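Local coordinates for protein BCL9 homolog (PDB 3ZPV) that acts as a transcriptional coactivator in Wnt signalling, the fragment here being its HD1 domain, which probably docks on a Pygopus PHD finger, at residues F8-Q13 against Q28-Y33. Residues are numbered along the deposited sequence; the frame is centred on the assembly and turned at random.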
loop_
_atom_site.group_PDB
_atom_site.type_symbol
_atom_site.label_atom_id
_atom_site.label_comp_id
_atom_site.label_asym_id
_atom_site.label_seq_id
_atom_site.Cartn_x
_atom_site.Cartn_y
_atom_site.Cartn_z
ATOM N N PHE L 8 6.499 2.910 7.760
ATOM C CA PHE L 8 5.497 2.086 8.376
ATOM C C PHE L 8 4.896 1.235 7.292
ATOM O O PHE L 8 4.400 1.763 6.259
ATOM C CB PHE L 8 4.456 2.946 9.049
ATOM C CG PHE L 8 5.021 3.815 10.117
ATOM C CD1 PHE L 8 5.606 5.031 9.797
ATOM C CD2 PHE L 8 4.981 3.426 11.452
ATOM C CE1 PHE L 8 6.124 5.866 10.785
ATOM C CE2 PHE L 8 5.503 4.254 12.450
ATOM C CZ PHE L 8 6.065 5.480 12.113
ATOM N N VAL L 9 4.931 -0.083 7.515
ATOM C CA VAL L 9 4.531 -1.047 6.500
ATOM C C VAL L 9 3.084 -1.479 6.701
ATOM O O VAL L 9 2.687 -1.841 7.784
ATOM C CB VAL L 9 5.425 -2.272 6.542
ATOM C CG1 VAL L 9 4.977 -3.308 5.530
ATOM C CG2 VAL L 9 6.870 -1.886 6.256
ATOM N N PHE L 10 2.292 -1.434 5.636
ATOM C CA PHE L 10 0.888 -1.789 5.701
ATOM C C PHE L 10 0.615 -2.908 4.738
ATOM O O PHE L 10 0.911 -2.797 3.534
ATOM C CB PHE L 10 -0.002 -0.619 5.252
ATOM C CG PHE L 10 -0.030 0.550 6.200
ATOM C CD1 PHE L 10 1.000 1.483 6.193
ATOM C CD2 PHE L 10 -1.099 0.741 7.050
ATOM C CE1 PHE L 10 0.967 2.563 7.057
ATOM C CE2 PHE L 10 -1.131 1.815 7.909
ATOM C CZ PHE L 10 -0.098 2.729 7.921
ATOM N N SER L 11 -0.024 -3.966 5.238
ATOM C CA SER L 11 -0.653 -4.947 4.341
ATOM C C SER L 11 -1.929 -4.331 3.785
ATOM O O SER L 11 -2.350 -3.267 4.224
ATOM C CB SER L 11 -0.964 -6.201 5.106
ATOM O OG SER L 11 -1.968 -5.939 6.062
ATOM N N THR L 12 -2.515 -4.948 2.777
ATOM C CA THR L 12 -3.778 -4.473 2.236
ATOM C C THR L 12 -4.812 -4.361 3.342
ATOM O O THR L 12 -5.521 -3.356 3.456
ATOM C CB THR L 12 -4.314 -5.405 1.151
ATOM O OG1 THR L 12 -3.445 -5.360 0.019
ATOM C CG2 THR L 12 -5.760 -5.013 0.712
ATOM N N GLN L 13 -4.891 -5.391 4.169
ATOM C CA GLN L 13 -5.889 -5.433 5.243
ATOM C C GLN L 13 -5.686 -4.272 6.195
ATOM O O GLN L 13 -6.622 -3.555 6.547
ATOM C CB GLN L 13 -5.782 -6.767 5.972
ATOM C CG GLN L 13 -6.918 -7.112 6.928
ATOM C CD GLN L 13 -6.456 -8.290 7.822
ATOM O OE1 GLN L 13 -6.071 -9.233 7.212
ATOM N NE2 GLN L 13 -6.408 -8.248 9.187
ATOM N N GLN L 28 -6.230 10.795 12.567
ATOM C CA GLN L 28 -6.006 11.839 11.562
ATOM C C GLN L 28 -5.318 11.278 10.329
ATOM O O GLN L 28 -5.568 11.727 9.214
ATOM C CB GLN L 28 -5.140 12.955 12.135
ATOM C CG GLN L 28 -5.888 14.038 12.866
ATOM C CD GLN L 28 -5.036 15.287 13.067
ATOM O OE1 GLN L 28 -5.514 16.345 12.727
ATOM N NE2 GLN L 28 -3.777 15.179 13.542
ATOM N N THR L 29 -4.434 10.302 10.551
ATOM C CA THR L 29 -3.684 9.656 9.488
ATOM C C THR L 29 -3.608 8.175 9.727
ATOM O O THR L 29 -3.761 7.703 10.873
ATOM C CB THR L 29 -2.234 10.181 9.435
ATOM O OG1 THR L 29 -1.562 9.877 10.663
ATOM C CG2 THR L 29 -2.222 11.678 9.203
ATOM N N ILE L 30 -3.354 7.422 8.660
ATOM C CA ILE L 30 -3.139 5.974 8.808
ATOM C C ILE L 30 -1.881 5.657 9.611
ATOM O O ILE L 30 -1.747 4.560 10.140
ATOM C CB ILE L 30 -3.114 5.220 7.462
ATOM C CG1 ILE L 30 -2.064 5.812 6.511
ATOM C CG2 ILE L 30 -4.482 5.259 6.822
ATOM C CD1 ILE L 30 -1.819 4.955 5.289
ATOM N N ILE L 31 -0.952 6.606 9.682
ATOM C CA ILE L 31 0.274 6.424 10.471
ATOM C C ILE L 31 -0.081 6.405 11.941
ATOM O O ILE L 31 0.372 5.545 12.684
ATOM C CB ILE L 31 1.331 7.517 10.178
ATOM C CG1 ILE L 31 1.752 7.503 8.704
ATOM C CG2 ILE L 31 2.564 7.324 11.036
ATOM C CD1 ILE L 31 2.243 6.174 8.165
ATOM N N ALA L 32 -0.917 7.343 12.360
ATOM C CA ALA L 32 -1.412 7.358 13.739
ATOM C C ALA L 32 -2.070 6.026 14.105
ATOM O O ALA L 32 -1.869 5.499 15.213
ATOM C CB ALA L 32 -2.387 8.512 13.941
ATOM N N TYR L 33 -2.861 5.494 13.176
ATOM C CA TYR L 33 -3.531 4.211 13.384
ATOM C C TYR L 33 -2.525 3.086 13.554
ATOM O O TYR L 33 -2.683 2.215 14.402
ATOM C CB TYR L 33 -4.469 3.906 12.212
ATOM C CG TYR L 33 -5.047 2.496 12.211
ATOM C CD1 TYR L 33 -6.183 2.188 12.933
ATOM C CD2 TYR L 33 -4.462 1.486 11.468
ATOM C CE1 TYR L 33 -6.712 0.911 12.934
ATOM C CE2 TYR L 33 -4.988 0.199 11.457
ATOM C CZ TYR L 33 -6.110 -0.087 12.204
ATOM O OH TYR L 33 -6.637 -1.372 12.218
#
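F8 and F10 on strand 8-10 face the start of helix 30-35, with CA of F8 7.1 Å from CA of I31 and CA of F10 9.3 Å from CA of I30, spacings that are bridged by side chains. This is the strand-against-helix packing of the HD1 domain; F8, V9 and F10 also pair in parallel with a strand of the partner protein, so the sheet continues across the interface. Two CH-pi contacts place a methyl over one face of each ring. CG2 of I31 lies 4.0 Å from the F8 ring centroid, 17° off the normal and displaced toward the rim, while CD1 of I30 stands 4.1 Å from the F10 centroid, 22° off its normal. I31 serves both rings: its CG1 is anti to the carbonyl carbon (chi1 -61°), and the CD1 at the end of this branch touches both, 3.9 Å from F8 CD1 and 4.0 Å from F10 CE1, at the edge of that ring. H34, which also hydrogen-bonds V9 O, meets both phenylalanines edge-to-face. All four touching residues are buried, consistent with an apolar core. At the helix start, T29 is the N-cap: its OG1 accepts from A32 N at 3.1 Å. Back at F10, the I30 carbonyl oxygen lies in the ring plane, beside CZ and CE2.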